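GTPase HflX (Sulfolobus solfataricus P2, PDB 2QTF) binds and hydrolyses GTP with a magnesium cofactor and associates with the 50S ribosomal subunit, possibly acting in protein synthesis or ribosome biogenesis. Local coordinates at residues L88-I93 against G239-I244; L263-T268 against Q279-I284; I295-N300 against D314-L319. All coordinates share one frame; numbering follows the deposited sequence.

Overall arrangement
All three interactions are buried and apolar where their segments meet, with no hydrogen bond crossing directly, yet they do different jobs in the fold. Interaction 1 joins two domains far apart in sequence, an N-terminal helix and a loop of the G domain. Interactions 2 and 3 lie within the G domain, each packing a helix on the strand that precedes it; their centres are about 9 Å apart. These two share a sheet and are joined by the pairing of strands 260-266 and 295-300 and by the hydrogen bond of Ser267 OG to Asn300 O. Interaction 1 packs leucine against isoleucine and proline, two of its carbon pairs being tight, whereas interaction 3 stays at ordinary distances.

Interaction 1 (L88-I93 against G239-I244); sequences LLLLEI and GIPPQI. With CD (cadmium ion), chain B.
Leu90 and Leu91 meet Pro241 and Ile244 in a buried, wholly apolar contact between domains: helix 86-97 belongs to the N-terminal HflX region, while 239-244 is a loop of the G domain. Ile244 does most of the work by presenting two branches. Its CG1 stands between the backbone N and the carbonyl carbon (chi1 63°), which carries CD1 to Leu90 and leaves CG2 for Leu91. The Ile244 CD1 methyl presses tightly on Leu90 CB at 3.3 Å, and the two side chains cross at about a right angle. Ile244 CG2 lies 3.7 Å from Leu91 CG, close to both methyls of that leucine. The loop follows strand 226-232, whose last residue, Asp232, begins the predicted GTP-binding run Asp232 to Gly235, the DxxG motif, which places it in the region usually called switch II. Three residues before Ile244, Pro241 packs its CD 3.5 Å from Leu90 CD1, another tight approach. A backbone hydrogen bond from Ile244 N to Pro241 O (3.0 Å) folds the loop just before helix 245-253, where Ile244 is the N-cap residue. Glu92, outside this contact, binds a cadmium ion through OE1 (2.4 Å) and OE2 (2.2 Å).

Interaction 2 (L263-T268 against Q279-I284); sequences LVIDST and QSSFEI. With CD (cadmium ion), chain D.
Leu263 opens the contact by splitting its two methyls between neighbouring helix residues. Its CG is anti to the backbone N (chi1 175°), reaching out from the strand so that CD2 comes obliquely upon the Phe282 ring, 3.6 Å from CZ, while CD1 rests 3.9 Å from Ser281 CB. A glycine in its place would probably leave a gap beside the Phe282 ring and Ser281 CB, with the ring freer to turn. Two residues on, Ile265 sends CD1 to within 4.1 Å of Ser281 OG, a hydroxyl hydrogen-bonded to Thr277 O in its own helix, and packs also on Leu274 and Leu278. Strand 263-266 and helix 279-284 run nearly antiparallel at 157°, the first strand and the helix of a beta-alpha-beta unit that returns to the sheet as strand 295-300. Asp266 then ends the strand with an Asx turn: its OD1 accepts from Thr268 N (2.8 Å) and Thr268 OG1 (2.7 Å), both donors on the same face of the carboxylate. Between them in sequence, Ser267 OG is hydrogen-bonded to Asn300 O of the adjoining strand. Glu283 OE1 binds a cadmium ion at 2.2 Å with two waters, one weakly hydrogen-bonded to Ser280 OG, which also hydrogen-bonds Glu276 O.

Interaction 3 (I295-N300 against D314-L319); sequences ILVTLN and DLVEKL
Leu319 N hydrogen-bonds to Leu315 O at 2.8 Å, and Lys318 N to Asp314 O at 2.9 Å; these backbone hydrogen bonds belong to the helix from which Val316 points toward the strand, where it meets Val297 and Leu299. One valine thus serves two strand residues. Its CG1, anti to the backbone N at chi1 173°, lies 4.0 Å from Val297 CG1, and its CG2, anti to the carbonyl carbon, comes within 4.2 Å of Leu299 CD2. Both pairs approach obliquely, at ordinary van der Waals separation. Val297 and Leu299 alternate with Thr298, whose side chain leaves from the other face of the strand, so a single face of 295-300 supplies the apolar surface. The strand ends in Asn300, which with Lys301 and Asp303 forms the NKxD motif of GTPases, probably reading the guanine base here as in relatives. Asn300 ND2 donates a hydrogen bond to Ser190 O and its OD1 accepts one from Ala335 N, tying together loops inferred to bind GTP. Strand 295-300 is flanked in the sheet by 260-266 and 327-332, and helix 309-323 leads from it to the latter; Val316 sits over this row, touching Val330 of strand 327-332 and Leu274 of helix 271-288.

Interaction 1 (L88-I93 against G239-I244)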
loop_
_atom_site.group_PDB
_atom_site.type_symbol
_atom_site.label_atom_id
_atom_site.label_comp_id
_atom_site.label_asym_id
_atom_site.label_seq_id
_atom_site.Cartn_x
_atom_site.Cartn_y
_atom_site.Cartn_z
ATOM N N LEU A 88 -6.017 -10.982 -3.536
ATOM C CA LEU A 88 -6.486 -10.941 -2.151
ATOM C C LEU A 88 -5.469 -10.196 -1.256
ATOM O O LEU A 88 -5.880 -9.505 -0.311
ATOM C CB LEU A 88 -6.736 -12.381 -1.653
ATOM C CG LEU A 88 -7.963 -13.126 -2.262
ATOM C CD1 LEU A 88 -8.131 -14.491 -1.508
ATOM C CD2 LEU A 88 -9.211 -12.263 -2.203
ATOM N N LEU A 89 -4.180 -10.278 -1.547
ATOM C CA LEU A 89 -3.190 -9.533 -0.775
ATOM C C LEU A 89 -3.419 -8.034 -0.930
ATOM O O LEU A 89 -3.346 -7.236 0.035
ATOM C CB LEU A 89 -1.720 -9.935 -1.184
ATOM C CG LEU A 89 -0.568 -9.025 -0.618
ATOM C CD1 LEU A 89 -0.438 -9.244 0.857
ATOM C CD2 LEU A 89 0.867 -9.188 -1.292
ATOM N N LEU A 90 -3.570 -7.580 -2.170
ATOM C CA LEU A 90 -3.712 -6.095 -2.343
ATOM C C LEU A 90 -5.050 -5.676 -1.749
ATOM O O LEU A 90 -5.132 -4.560 -1.206
ATOM C CB LEU A 90 -3.715 -5.687 -3.858
ATOM C CG LEU A 90 -2.381 -5.981 -4.538
ATOM C CD1 LEU A 90 -2.350 -5.839 -6.113
ATOM C CD2 LEU A 90 -1.268 -5.218 -3.932
ATOM N N LEU A 91 -6.110 -6.513 -1.870
ATOM C CA LEU A 91 -7.387 -6.138 -1.239
ATOM C C LEU A 91 -7.227 -6.042 0.314
ATOM O O LEU A 91 -7.828 -5.168 0.972
ATOM C CB LEU A 91 -8.572 -7.114 -1.611
ATOM C CG LEU A 91 -9.012 -6.904 -3.100
ATOM C CD1 LEU A 91 -9.851 -8.121 -3.473
ATOM C CD2 LEU A 91 -9.765 -5.521 -3.135
ATOM N N GLU A 92 -6.428 -6.957 0.895
ATOM C CA GLU A 92 -6.066 -6.809 2.362
ATOM C C GLU A 92 -5.381 -5.466 2.712
ATOM O O GLU A 92 -5.787 -4.814 3.682
ATOM C CB GLU A 92 -5.197 -8.043 2.820
ATOM C CG GLU A 92 -4.910 -7.971 4.346
ATOM C CD GLU A 92 -6.156 -8.516 5.116
ATOM O OE1 GLU A 92 -7.043 -9.111 4.391
ATOM O OE2 GLU A 92 -6.229 -8.440 6.397
ATOM N N ILE A 93 -4.388 -5.035 1.897
ATOM C CA ILE A 93 -3.712 -3.718 2.058
ATOM C C ILE A 93 -4.771 -2.616 2.036
ATOM O O ILE A 93 -4.822 -1.741 2.899
ATOM C CB ILE A 93 -2.672 -3.498 0.916
ATOM C CG1 ILE A 93 -1.568 -4.545 1.057
ATOM C CG2 ILE A 93 -2.181 -2.017 0.911
ATOM C CD1 ILE A 93 -0.612 -4.558 -0.123
ATOM N N GLY A 239 1.208 -1.742 -11.293
ATOM C CA GLY A 239 0.650 -3.038 -11.802
ATOM C C GLY A 239 -0.654 -3.448 -11.122
ATOM O O GLY A 239 -0.849 -4.638 -10.806
ATOM N N ILE A 240 -1.578 -2.525 -10.903
ATOM C CA ILE A 240 -2.788 -2.963 -10.121
ATOM C C ILE A 240 -3.666 -3.854 -11.052
ATOM O O ILE A 240 -3.986 -3.423 -12.163
ATOM C CB ILE A 240 -3.567 -1.781 -9.712
ATOM C CG1 ILE A 240 -2.654 -0.953 -8.778
ATOM C CG2 ILE A 240 -4.848 -2.195 -8.854
ATOM C CD1 ILE A 240 -3.208 0.458 -8.514
ATOM N N PRO A 241 -3.960 -5.084 -10.632
ATOM C CA PRO A 241 -4.879 -5.903 -11.398
ATOM C C PRO A 241 -6.188 -5.183 -11.643
ATOM O O PRO A 241 -6.750 -4.572 -10.745
ATOM C CB PRO A 241 -5.175 -7.063 -10.447
ATOM C CG PRO A 241 -3.918 -7.184 -9.556
ATOM C CD PRO A 241 -3.501 -5.753 -9.384
ATOM N N PRO A 242 -6.733 -5.291 -12.883
ATOM C CA PRO A 242 -7.934 -4.539 -13.279
ATOM C C PRO A 242 -9.117 -4.754 -12.401
ATOM O O PRO A 242 -9.904 -3.880 -12.252
ATOM C CB PRO A 242 -8.257 -5.108 -14.718
ATOM C CG PRO A 242 -7.530 -6.377 -14.790
ATOM C CD PRO A 242 -6.250 -6.207 -13.941
ATOM N N GLN A 243 -9.298 -5.958 -11.862
ATOM C CA GLN A 243 -10.447 -6.324 -10.972
ATOM C C GLN A 243 -10.524 -5.410 -9.744
ATOM O O GLN A 243 -11.625 -5.303 -9.150
ATOM C CB GLN A 243 -10.244 -7.752 -10.262
ATOM C CG GLN A 243 -10.222 -8.978 -11.100
ATOM C CD GLN A 243 -8.838 -9.348 -11.655
ATOM O OE1 GLN A 243 -8.014 -8.484 -12.111
ATOM N NE2 GLN A 243 -8.587 -10.653 -11.688
ATOM N N ILE A 244 -9.373 -4.883 -9.301
ATOM C CA ILE A 244 -9.365 -4.142 -8.000
ATOM C C ILE A 244 -9.051 -2.663 -8.169
ATOM O O ILE A 244 -8.768 -1.974 -7.227
ATOM C CB ILE A 244 -8.443 -4.815 -6.897
ATOM C CG1 ILE A 244 -6.970 -4.834 -7.314
ATOM C CG2 ILE A 244 -8.941 -6.269 -6.725
ATOM C CD1 ILE A 244 -6.003 -5.431 -6.251
HETATM CD CD CD B . -8.060 -9.701 6.521
HETATM O O HOH W 1 -8.859 -11.356 4.859
HETATM O O HOH W 2 -6.233 -11.545 6.782
#

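Interaction 2 (L263-T268 against Q279-I284)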
loop_
_atom_site.group_PDB
_atom_site.type_symbol
_atom_site.label_atom_id
_atom_site.label_comp_id
_atom_site.label_asym_id
_atom_site.label_seq_id
_atom_site.Cartn_x
_atom_site.Cartn_y
_atom_site.Cartn_z
ATOM N N LEU A 263 4.810 13.660 0.391
ATOM C CA LEU A 263 5.084 12.756 -0.713
ATOM C C LEU A 263 6.468 12.235 -0.631
ATOM O O LEU A 263 7.471 12.974 -0.645
ATOM C CB LEU A 263 4.927 13.444 -2.083
ATOM C CG LEU A 263 5.304 12.635 -3.323
ATOM C CD1 LEU A 263 4.301 11.474 -3.572
ATOM C CD2 LEU A 263 5.225 13.639 -4.589
ATOM N N VAL A 264 6.525 10.937 -0.528
ATOM C CA VAL A 264 7.786 10.251 -0.270
ATOM C C VAL A 264 8.327 9.714 -1.586
ATOM O O VAL A 264 7.572 9.074 -2.360
ATOM C CB VAL A 264 7.670 9.089 0.782
ATOM C CG1 VAL A 264 9.015 8.568 1.207
ATOM C CG2 VAL A 264 6.884 9.486 2.084
ATOM N N ILE A 265 9.600 9.962 -1.854
ATOM C CA ILE A 265 10.244 9.614 -3.198
ATOM C C ILE A 265 11.526 8.903 -2.922
ATOM O O ILE A 265 12.353 9.399 -2.104
ATOM C CB ILE A 265 10.542 10.877 -4.069
ATOM C CG1 ILE A 265 9.251 11.694 -4.225
ATOM C CG2 ILE A 265 11.065 10.435 -5.480
ATOM C CD1 ILE A 265 8.119 10.946 -5.192
ATOM N N ASP A 266 11.678 7.704 -3.506
ATOM C CA ASP A 266 12.940 6.989 -3.412
ATOM C C ASP A 266 14.137 7.720 -4.079
ATOM O O ASP A 266 14.261 7.659 -5.298
ATOM C CB ASP A 266 12.753 5.557 -3.934
ATOM C CG ASP A 266 13.957 4.671 -3.695
ATOM O OD1 ASP A 266 15.089 5.177 -3.372
ATOM O OD2 ASP A 266 13.765 3.477 -3.851
ATOM N N SER A 267 15.073 8.291 -3.307
ATOM C CA SER A 267 16.219 8.984 -3.940
ATOM C C SER A 267 17.215 8.039 -4.683
ATOM O O SER A 267 18.117 8.534 -5.386
ATOM C CB SER A 267 17.092 9.741 -2.854
ATOM O OG SER A 267 17.717 8.788 -2.024
ATOM N N THR A 268 17.139 6.732 -4.472
ATOM C CA THR A 268 18.123 5.843 -5.089
ATOM C C THR A 268 17.785 5.633 -6.570
ATOM O O THR A 268 18.579 5.033 -7.318
ATOM C CB THR A 268 18.218 4.516 -4.389
ATOM O OG1 THR A 268 17.010 3.752 -4.557
ATOM C CG2 THR A 268 18.410 4.734 -2.864
ATOM N N GLN A 279 6.457 12.331 -12.072
ATOM C CA GLN A 279 5.335 12.613 -12.968
ATOM C C GLN A 279 4.138 11.705 -12.692
ATOM O O GLN A 279 3.038 12.209 -12.661
ATOM C CB GLN A 279 5.760 12.549 -14.483
ATOM C CG GLN A 279 6.624 13.726 -14.925
ATOM C CD GLN A 279 7.384 13.386 -16.174
ATOM O OE1 GLN A 279 7.587 12.181 -16.478
ATOM N NE2 GLN A 279 7.858 14.447 -16.899
ATOM N N SER A 280 4.317 10.416 -12.460
ATOM C CA SER A 280 3.092 9.594 -12.106
ATOM C C SER A 280 2.509 9.958 -10.779
ATOM O O SER A 280 1.312 9.868 -10.618
ATOM C CB SER A 280 3.343 8.039 -11.971
ATOM O OG SER A 280 4.192 7.641 -13.047
ATOM N N SER A 281 3.360 10.203 -9.758
ATOM C CA SER A 281 2.809 10.549 -8.383
ATOM C C SER A 281 1.855 11.705 -8.511
ATOM O O SER A 281 0.714 11.684 -7.978
ATOM C CB SER A 281 3.948 10.899 -7.401
ATOM O OG SER A 281 4.779 9.775 -7.229
ATOM N N PHE A 282 2.304 12.764 -9.197
ATOM C CA PHE A 282 1.420 13.955 -9.334
ATOM C C PHE A 282 0.244 13.779 -10.263
ATOM O O PHE A 282 -0.843 14.330 -10.026
ATOM C CB PHE A 282 2.283 15.215 -9.741
ATOM C CG PHE A 282 3.140 15.767 -8.581
ATOM C CD1 PHE A 282 2.501 16.325 -7.461
ATOM C CD2 PHE A 282 4.513 15.620 -8.580
ATOM C CE1 PHE A 282 3.238 16.799 -6.343
ATOM C CE2 PHE A 282 5.264 16.086 -7.467
ATOM C CZ PHE A 282 4.623 16.713 -6.369
ATOM N N GLU A 283 0.454 12.987 -11.327
ATOM C CA GLU A 283 -0.669 12.657 -12.217
ATOM C C GLU A 283 -1.771 11.966 -11.434
ATOM O O GLU A 283 -2.889 12.384 -11.509
ATOM C CB GLU A 283 -0.174 11.742 -13.340
ATOM C CG GLU A 283 -1.281 11.223 -14.285
ATOM C CD GLU A 283 -0.610 10.272 -15.277
ATOM O OE1 GLU A 283 -0.551 9.033 -15.077
ATOM O OE2 GLU A 283 -0.050 10.806 -16.230
ATOM N N ILE A 284 -1.442 10.928 -10.646
ATOM C CA ILE A 284 -2.426 10.237 -9.795
ATOM C C ILE A 284 -3.092 11.200 -8.832
ATOM O O ILE A 284 -4.298 11.184 -8.714
ATOM C CB ILE A 284 -1.754 9.062 -9.018
ATOM C CG1 ILE A 284 -1.247 7.994 -9.987
ATOM C CG2 ILE A 284 -2.743 8.446 -8.066
ATOM C CD1 ILE A 284 -0.190 7.054 -9.315
HETATM CD CD CD D . 0.569 7.526 -16.159
HETATM O O HOH W 3 1.500 6.530 -14.128
HETATM O O HOH W 4 2.023 5.641 -17.309
#

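Interaction 3 (I295-N300 against D314-L319)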
loop_
_atom_site.group_PDB
_atom_site.type_symbol
_atom_site.label_atom_id
_atom_site.label_comp_id
_atom_site.label_asym_id
_atom_site.label_seq_id
_atom_site.Cartn_x
_atom_site.Cartn_y
_atom_site.Cartn_z
ATOM N N ILE A 295 1.972 20.325 -0.216
ATOM C CA ILE A 295 2.675 19.024 -0.262
ATOM C C ILE A 295 4.135 19.185 0.112
ATOM O O ILE A 295 4.843 20.020 -0.505
ATOM C CB ILE A 295 2.536 18.371 -1.692
ATOM C CG1 ILE A 295 1.017 18.010 -1.931
ATOM C CG2 ILE A 295 3.409 17.058 -1.736
ATOM C CD1 ILE A 295 0.833 17.211 -3.301
ATOM N N LEU A 296 4.596 18.470 1.146
ATOM C CA LEU A 296 5.987 18.462 1.518
ATOM C C LEU A 296 6.580 17.231 0.859
ATOM O O LEU A 296 6.168 16.106 1.173
ATOM C CB LEU A 296 6.084 18.275 3.048
ATOM C CG LEU A 296 7.495 18.070 3.659
ATOM C CD1 LEU A 296 8.501 19.189 3.269
ATOM C CD2 LEU A 296 7.436 17.952 5.289
ATOM N N VAL A 297 7.578 17.373 0.011
ATOM C CA VAL A 297 8.121 16.229 -0.694
ATOM C C VAL A 297 9.336 15.806 0.088
ATOM O O VAL A 297 10.216 16.650 0.420
ATOM C CB VAL A 297 8.549 16.555 -2.223
ATOM C CG1 VAL A 297 9.134 15.297 -2.853
ATOM C CG2 VAL A 297 7.370 17.169 -3.016
ATOM N N THR A 298 9.417 14.509 0.426
ATOM C CA THR A 298 10.605 14.075 1.101
ATOM C C THR A 298 11.346 13.072 0.209
ATOM O O THR A 298 10.863 11.973 -0.032
ATOM C CB THR A 298 10.335 13.431 2.497
ATOM O OG1 THR A 298 9.550 12.253 2.332
ATOM C CG2 THR A 298 9.607 14.382 3.445
ATOM N N LEU A 299 12.526 13.467 -0.214
ATOM C CA LEU A 299 13.429 12.601 -0.926
ATOM C C LEU A 299 14.168 11.697 0.053
ATOM O O LEU A 299 15.046 12.134 0.793
ATOM C CB LEU A 299 14.396 13.510 -1.763
ATOM C CG LEU A 299 15.329 12.875 -2.738
ATOM C CD1 LEU A 299 14.407 11.926 -3.709
ATOM C CD2 LEU A 299 16.051 14.022 -3.501
ATOM N N ASN A 300 13.736 10.437 0.101
ATOM C CA ASN A 300 14.097 9.503 1.132
ATOM C C ASN A 300 15.194 8.520 0.674
ATOM O O ASN A 300 15.529 8.513 -0.525
ATOM C CB ASN A 300 12.831 8.709 1.533
ATOM C CG ASN A 300 13.014 7.912 2.830
ATOM O OD1 ASN A 300 13.726 8.302 3.766
ATOM N ND2 ASN A 300 12.400 6.755 2.881
ATOM N N ASP A 314 17.792 19.055 -6.442
ATOM C CA ASP A 314 17.398 20.188 -7.229
ATOM C C ASP A 314 16.441 19.802 -8.409
ATOM O O ASP A 314 15.475 20.494 -8.669
ATOM C CB ASP A 314 18.630 20.893 -7.784
ATOM C CG ASP A 314 18.257 22.182 -8.507
ATOM O OD1 ASP A 314 18.647 22.314 -9.701
ATOM O OD2 ASP A 314 17.509 23.023 -7.902
ATOM N N LEU A 315 16.743 18.711 -9.093
ATOM C CA LEU A 315 15.793 18.073 -10.056
ATOM C C LEU A 315 14.375 17.871 -9.496
ATOM O O LEU A 315 13.377 18.336 -10.036
ATOM C CB LEU A 315 16.353 16.709 -10.445
ATOM C CG LEU A 315 15.469 15.856 -11.373
ATOM C CD1 LEU A 315 15.041 16.628 -12.587
ATOM C CD2 LEU A 315 16.230 14.573 -11.786
ATOM N N VAL A 316 14.304 17.185 -8.352
ATOM C CA VAL A 316 12.989 16.958 -7.684
ATOM C C VAL A 316 12.277 18.228 -7.337
ATOM O O VAL A 316 11.054 18.375 -7.538
ATOM C CB VAL A 316 13.182 15.991 -6.447
ATOM C CG1 VAL A 316 11.917 15.854 -5.613
ATOM C CG2 VAL A 316 13.716 14.623 -6.924
ATOM N N GLU A 317 13.010 19.188 -6.789
ATOM C CA GLU A 317 12.345 20.400 -6.421
ATOM C C GLU A 317 11.840 21.149 -7.653
ATOM O O GLU A 317 10.714 21.596 -7.663
ATOM C CB GLU A 317 13.299 21.334 -5.621
ATOM C CG GLU A 317 12.512 22.542 -5.253
ATOM C CD GLU A 317 13.263 23.512 -4.357
ATOM O OE1 GLU A 317 13.592 23.098 -3.222
ATOM O OE2 GLU A 317 13.487 24.688 -4.790
ATOM N N LYS A 318 12.685 21.310 -8.680
ATOM C CA LYS A 318 12.216 22.015 -9.931
ATOM C C LYS A 318 11.033 21.286 -10.549
ATOM O O LYS A 318 9.998 21.895 -10.875
ATOM C CB LYS A 318 13.386 22.083 -10.919
ATOM C CG LYS A 318 14.487 23.117 -10.421
ATOM C CD LYS A 318 15.857 23.051 -11.240
ATOM C CE LYS A 318 16.436 24.486 -11.374
ATOM N NZ LYS A 318 17.060 24.615 -12.762
ATOM N N LEU A 319 11.116 19.952 -10.651
ATOM C CA LEU A 319 10.006 19.233 -11.335
ATOM C C LEU A 319 8.707 19.246 -10.542
ATOM O O LEU A 319 7.582 19.468 -11.095
ATOM C CB LEU A 319 10.453 17.838 -11.778
ATOM C CG LEU A 319 9.495 16.917 -12.580
ATOM C CD1 LEU A 319 8.931 17.599 -13.884
ATOM C CD2 LEU A 319 10.081 15.569 -12.862
#